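Local coordinates for protein 2''-aminoglycoside nucleotidyltransferase (Klebsiella pneumoniae, PDB 4WQK) that adenylates the 2''-hydroxyl group of aminoglycosides such as kanamycin, gentamicin and tobramycin in a magnesium-dependent reaction, making bacteria resistant to them, at residues A15-R20 with E59-M64; L22-G27 with T49-R54. One frame throughout, in Å; residues are numbered along the deposited sequence.

Contact 1: A15-R20 with E59-M64; sequences AAADER and EAIVEM
Two helices of the N-terminal nucleotidyltransferase domain, 5-19 and 55-64, meet where Ile61 reaches out of the second to touch Ala16 and Ala17 of the first and Arg20 just beyond its end. The two backbones come within 6.5 Å at the CA atoms of Ala16 and Ile61, a closeness that the small alanine side chain permits. Ala16 CB rests against both branches of Ile61, 4.0 Å from CG1. With CG1 anti to its own carbonyl carbon (chi1 -71°) and CD1 carried onward in an extended chain, Ile61 lays that methyl on the backbone of Ala17, 3.7 Å from Ala17 CA, and beside Ala17 CB. Both helices pack on Leu24, in the loop before strand 25-27, and helix 55-64 on Phe50 of strand 46-51; Ile61 also touches Leu22 in that loop. Arg20, the first residue to leave the helical conformation, runs extended from CG to NE and slides past Ile61 in the opposite direction, its CD and NE against Ile61 CG1, CD at 3.8 Å. Its NH2 lies 3.6 Å from Ala60 CB, which sits oblique to the guanidinium plane; a long arginine chain suits this span to the second helix.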
loop_
_atom_site.group_PDB
_atom_site.type_symbol
_atom_site.label_atom_id
_atom_site.label_comp_id
_atom_site.label_asym_id
_atom_site.label_seq_id
_atom_site.Cartn_x
_atom_site.Cartn_y
_atom_site.Cartn_z
ATOM N N ALA A 15 12.837 -9.834 0.723
ATOM C CA ALA A 15 14.012 -10.633 0.338
ATOM C C ALA A 15 13.568 -11.765 -0.584
ATOM O O ALA A 15 14.221 -12.040 -1.608
ATOM C CB ALA A 15 14.700 -11.188 1.532
ATOM N N ALA A 16 12.507 -12.437 -0.191
ATOM C CA ALA A 16 12.037 -13.558 -1.004
ATOM C C ALA A 16 11.523 -13.047 -2.356
ATOM O O ALA A 16 11.707 -13.721 -3.390
ATOM C CB ALA A 16 10.951 -14.304 -0.249
ATOM N N ALA A 17 10.872 -11.888 -2.388
ATOM C CA ALA A 17 10.357 -11.343 -3.645
ATOM C C ALA A 17 11.519 -10.908 -4.544
ATOM O O ALA A 17 11.541 -11.201 -5.722
ATOM C CB ALA A 17 9.391 -10.165 -3.374
ATOM N N ASP A 18 12.533 -10.266 -3.976
ATOM C CA ASP A 18 13.700 -9.891 -4.768
ATOM C C ASP A 18 14.331 -11.130 -5.440
ATOM O O ASP A 18 14.778 -11.077 -6.584
ATOM C CB ASP A 18 14.753 -9.190 -3.903
ATOM C CG ASP A 18 14.396 -7.707 -3.557
ATOM O OD1 ASP A 18 13.353 -7.182 -4.015
ATOM O OD2 ASP A 18 15.278 -7.076 -2.874
ATOM N N GLU A 19 14.448 -12.234 -4.685
ATOM C CA GLU A 19 15.097 -13.457 -5.192
ATOM C C GLU A 19 14.314 -13.990 -6.409
ATOM O O GLU A 19 14.922 -14.545 -7.352
ATOM C CB GLU A 19 15.204 -14.509 -4.091
ATOM C CG GLU A 19 15.844 -15.811 -4.544
ATOM C CD GLU A 19 16.307 -16.676 -3.369
ATOM O OE1 GLU A 19 15.838 -16.447 -2.228
ATOM O OE2 GLU A 19 17.133 -17.583 -3.592
ATOM N N ARG A 20 13.002 -13.800 -6.379
ATOM C CA ARG A 20 12.101 -14.227 -7.446
ATOM C C ARG A 20 11.921 -13.153 -8.545
ATOM O O ARG A 20 11.068 -13.332 -9.457
ATOM C CB ARG A 20 10.728 -14.585 -6.851
ATOM C CG ARG A 20 10.737 -15.824 -5.949
ATOM C CD ARG A 20 9.397 -15.961 -5.205
ATOM N NE ARG A 20 9.280 -17.196 -4.423
ATOM C CZ ARG A 20 8.665 -18.309 -4.830
ATOM N NH1 ARG A 20 8.096 -18.375 -6.033
ATOM N NH2 ARG A 20 8.619 -19.368 -4.020
ATOM N N GLU A 59 1.749 -15.806 -3.188
ATOM C CA GLU A 59 1.188 -16.822 -2.301
ATOM C C GLU A 59 2.295 -17.826 -1.907
ATOM O O GLU A 59 2.331 -18.302 -0.781
ATOM C CB GLU A 59 -0.005 -17.548 -2.944
ATOM C CG GLU A 59 -1.251 -16.660 -3.097
ATOM C CD GLU A 59 -2.506 -17.461 -3.468
ATOM O OE1 GLU A 59 -2.528 -18.710 -3.328
ATOM O OE2 GLU A 59 -3.517 -16.853 -3.877
ATOM N N ALA A 60 3.200 -18.123 -2.831
ATOM C CA ALA A 60 4.279 -19.052 -2.510
ATOM C C ALA A 60 5.216 -18.462 -1.450
ATOM O O ALA A 60 5.703 -19.202 -0.587
ATOM C CB ALA A 60 5.061 -19.435 -3.788
ATOM N N ILE A 61 5.469 -17.152 -1.519
ATOM C CA ILE A 61 6.282 -16.504 -0.496
ATOM C C ILE A 61 5.600 -16.631 0.864
ATOM O O ILE A 61 6.229 -17.026 1.862
ATOM C CB ILE A 61 6.529 -15.041 -0.859
ATOM C CG1 ILE A 61 7.500 -14.966 -2.057
ATOM C CG2 ILE A 61 7.032 -14.249 0.360
ATOM C CD1 ILE A 61 7.567 -13.562 -2.656
ATOM N N VAL A 62 4.299 -16.350 0.888
ATOM C CA VAL A 62 3.540 -16.445 2.134
ATOM C C VAL A 62 3.641 -17.843 2.730
ATOM O O VAL A 62 3.910 -18.007 3.924
ATOM C CB VAL A 62 2.049 -16.076 1.902
ATOM C CG1 VAL A 62 1.169 -16.453 3.107
ATOM C CG2 VAL A 62 1.917 -14.586 1.556
ATOM N N GLU A 63 3.421 -18.854 1.905
ATOM C CA GLU A 63 3.473 -20.240 2.374
ATOM C C GLU A 63 4.870 -20.618 2.855
ATOM O O GLU A 63 5.009 -21.360 3.826
ATOM C CB GLU A 63 3.006 -21.185 1.266
ATOM C CG GLU A 63 1.517 -21.003 0.953
ATOM C CD GLU A 63 1.082 -21.669 -0.343
ATOM O OE1 GLU A 63 1.686 -22.699 -0.723
ATOM O OE2 GLU A 63 0.128 -21.157 -0.981
ATOM N N MET A 64 5.900 -20.144 2.156
ATOM C CA MET A 64 7.267 -20.490 2.501
ATOM C C MET A 64 7.611 -19.923 3.880
ATOM O O MET A 64 8.377 -20.520 4.637
ATOM C CB MET A 64 8.213 -19.953 1.420
ATOM C CG MET A 64 9.615 -20.453 1.516
ATOM S SD MET A 64 10.774 -19.121 1.406
ATOM C CE MET A 64 10.500 -18.581 3.063
#

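Contact 2: L22-G27 with T49-R54; sequences LPLWIG and TFPGER
Trp25 and Thr49 form an antiparallel hydrogen-bonded pair joining the short strand 25-27 to strand 46-51, which carries the magnesium ligand Asp47. Trp25 N donates a hydrogen bond to Thr49 O at 2.9 Å, almost straight at 176°, and Thr49 N returns the bond to Trp25 O at 2.8 Å; both donors lie in the carbonyl planes. Thr49 O also receives a CA-H...O contact from Leu24, and Trp25 CE3 meets it at the ring edge, in plane. The polar side-chain atoms have partners outside the two segments: Trp25 NE1 bonds to Pro109 O and Thr49 OG1 to Asn124 OD1. Beyond the pair, Pro51, which has no N-H to offer, sets its ring against Pro23, CG to CG at 3.9 Å, while Leu24 CD2 packs on Phe50 CB at 3.5 Å. Arg54, at the N-cap position before helix 55-64, bends at chi3 (64°), which brings NE within 3.5 Å of Leu22 CD1; that methyl sits over the centre of one guanidinium face, 3.4 Å above the plane. The N-H groups have other partners: NE forms a salt bridge with Glu57, NH1 bonds to Asn21 O and NH2 to Arg20 O. Arginine is suited to this place because one flat cation can present a face to leucine and still serve three acceptors; the nearby carboxylate and carbonyl oxygens would be expected to stabilise its positive charge.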
loop_
_atom_site.group_PDB
_atom_site.type_symbol
_atom_site.label_atom_id
_atom_site.label_comp_id
_atom_site.label_asym_id
_atom_site.label_seq_id
_atom_site.Cartn_x
_atom_site.Cartn_y
_atom_site.Cartn_z
ATOM N N LEU A 22 10.381 -10.429 -8.285
ATOM C CA LEU A 22 8.964 -10.099 -8.124
ATOM C C LEU A 22 8.880 -8.742 -7.452
ATOM O O LEU A 22 9.243 -8.626 -6.273
ATOM C CB LEU A 22 8.260 -11.144 -7.272
ATOM C CG LEU A 22 6.812 -10.795 -6.987
ATOM C CD1 LEU A 22 5.999 -10.974 -8.277
ATOM C CD2 LEU A 22 6.313 -11.724 -5.866
ATOM N N PRO A 23 8.530 -7.691 -8.197
ATOM C CA PRO A 23 8.390 -6.393 -7.506
ATOM C C PRO A 23 7.138 -6.387 -6.616
ATOM O O PRO A 23 6.107 -6.948 -6.981
ATOM C CB PRO A 23 8.263 -5.390 -8.665
ATOM C CG PRO A 23 7.548 -6.210 -9.751
ATOM C CD PRO A 23 8.137 -7.635 -9.620
ATOM N N LEU A 24 7.234 -5.769 -5.434
ATOM C CA LEU A 24 6.095 -5.600 -4.542
ATOM C C LEU A 24 6.187 -4.189 -4.000
ATOM O O LEU A 24 7.294 -3.717 -3.701
ATOM C CB LEU A 24 6.111 -6.589 -3.371
ATOM C CG LEU A 24 6.019 -8.086 -3.712
ATOM C CD1 LEU A 24 6.256 -8.866 -2.411
ATOM C CD2 LEU A 24 4.644 -8.413 -4.310
ATOM N N TRP A 25 5.032 -3.546 -3.856
ATOM C CA TRP A 25 4.991 -2.178 -3.320
ATOM C C TRP A 25 4.352 -2.184 -1.948
ATOM O O TRP A 25 3.257 -2.728 -1.771
ATOM C CB TRP A 25 4.199 -1.250 -4.244
ATOM C CG TRP A 25 4.926 -0.971 -5.539
ATOM C CD1 TRP A 25 5.653 0.143 -5.837
ATOM C CD2 TRP A 25 4.975 -1.825 -6.701
ATOM N NE1 TRP A 25 6.207 0.021 -7.106
ATOM C CE2 TRP A 25 5.818 -1.179 -7.644
ATOM C CE3 TRP A 25 4.404 -3.066 -7.016
ATOM C CZ2 TRP A 25 6.080 -1.720 -8.912
ATOM C CZ3 TRP A 25 4.695 -3.615 -8.277
ATOM C CH2 TRP A 25 5.521 -2.936 -9.186
ATOM N N ILE A 26 5.036 -1.596 -0.984
ATOM C CA ILE A 26 4.362 -1.329 0.298
ATOM C C ILE A 26 3.299 -0.295 0.082
ATOM O O ILE A 26 3.521 0.718 -0.594
ATOM C CB ILE A 26 5.382 -0.843 1.351
ATOM C CG1 ILE A 26 6.588 -1.796 1.421
ATOM C CG2 ILE A 26 4.719 -0.591 2.729
ATOM C CD1 ILE A 26 6.204 -3.135 1.834
ATOM N N GLY A 27 2.120 -0.528 0.698
ATOM C CA GLY A 27 0.972 0.364 0.600
ATOM C C GLY A 27 0.538 0.908 1.950
ATOM O O GLY A 27 1.155 0.585 2.971
ATOM N N THR A 49 1.020 -4.174 -2.488
ATOM C CA THR A 49 0.485 -4.158 -3.840
ATOM C C THR A 49 1.382 -5.084 -4.682
ATOM O O THR A 49 2.603 -4.966 -4.654
ATOM C CB THR A 49 0.476 -2.740 -4.404
ATOM O OG1 THR A 49 -0.360 -1.903 -3.587
ATOM C CG2 THR A 49 -0.095 -2.754 -5.816
ATOM N N PHE A 50 0.764 -5.996 -5.431
ATOM C CA PHE A 50 1.538 -7.042 -6.131
ATOM C C PHE A 50 1.095 -7.143 -7.603
ATOM O O PHE A 50 -0.057 -6.853 -7.918
ATOM C CB PHE A 50 1.352 -8.417 -5.455
ATOM C CG PHE A 50 -0.072 -8.928 -5.491
ATOM C CD1 PHE A 50 -1.025 -8.582 -4.491
ATOM C CD2 PHE A 50 -0.511 -9.749 -6.537
ATOM C CE1 PHE A 50 -2.339 -9.024 -4.524
ATOM C CE2 PHE A 50 -1.824 -10.190 -6.563
ATOM C CZ PHE A 50 -2.745 -9.847 -5.566
ATOM N N PRO A 51 1.995 -7.618 -8.481
ATOM C CA PRO A 51 1.580 -7.852 -9.874
ATOM C C PRO A 51 0.477 -8.901 -9.962
ATOM O O PRO A 51 0.666 -10.063 -9.573
ATOM C CB PRO A 51 2.877 -8.342 -10.539
ATOM C CG PRO A 51 3.950 -7.729 -9.713
ATOM C CD PRO A 51 3.446 -7.812 -8.281
ATOM N N GLY A 52 -0.666 -8.504 -10.488
ATOM C CA GLY A 52 -1.843 -9.363 -10.432
ATOM C C GLY A 52 -1.643 -10.705 -11.092
ATOM O O GLY A 52 -2.205 -11.737 -10.667
ATOM N N GLU A 53 -0.855 -10.690 -12.167
ATOM C CA GLU A 53 -0.680 -11.893 -12.986
ATOM C C GLU A 53 0.393 -12.816 -12.363
ATOM O O GLU A 53 0.600 -13.951 -12.844
ATOM C CB GLU A 53 -0.337 -11.520 -14.440
ATOM C CG GLU A 53 1.137 -11.165 -14.717
ATOM C CD GLU A 53 1.657 -9.839 -14.143
ATOM O OE1 GLU A 53 0.907 -9.050 -13.542
ATOM O OE2 GLU A 53 2.876 -9.584 -14.332
ATOM N N ARG A 54 1.039 -12.351 -11.286
ATOM C CA ARG A 54 2.011 -13.151 -10.553
ATOM C C ARG A 54 1.565 -13.453 -9.119
ATOM O O ARG A 54 2.402 -13.731 -8.236
ATOM C CB ARG A 54 3.374 -12.429 -10.556
ATOM C CG ARG A 54 3.843 -12.217 -11.978
ATOM C CD ARG A 54 5.230 -11.513 -12.037
ATOM N NE ARG A 54 6.286 -12.335 -11.449
ATOM C CZ ARG A 54 7.557 -11.928 -11.298
ATOM N NH1 ARG A 54 7.944 -10.693 -11.656
ATOM N NH2 ARG A 54 8.468 -12.764 -10.797
#

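How the contacts relate
From the N terminus, helix 5-19 ends in the first segment of contact 1, and a short turn leads into 22-27, the first segment of contact 2. The chain then passes through helix 28-36 and strand 46-51, closing the inner loop at 49-54, and enters helix 55-64, which closes the outer loop at 59-64. Contact 2 is therefore nested within contact 1: strand pairs with strand inside, helix packs on helix outside. The two also touch directly. Ala17 O and Leu22 N probably form a hydrogen bond across the turn, and Ala17 CB packs on Leu24 CD1, tying helix 5-19 to the loop that leads into strand 25-27.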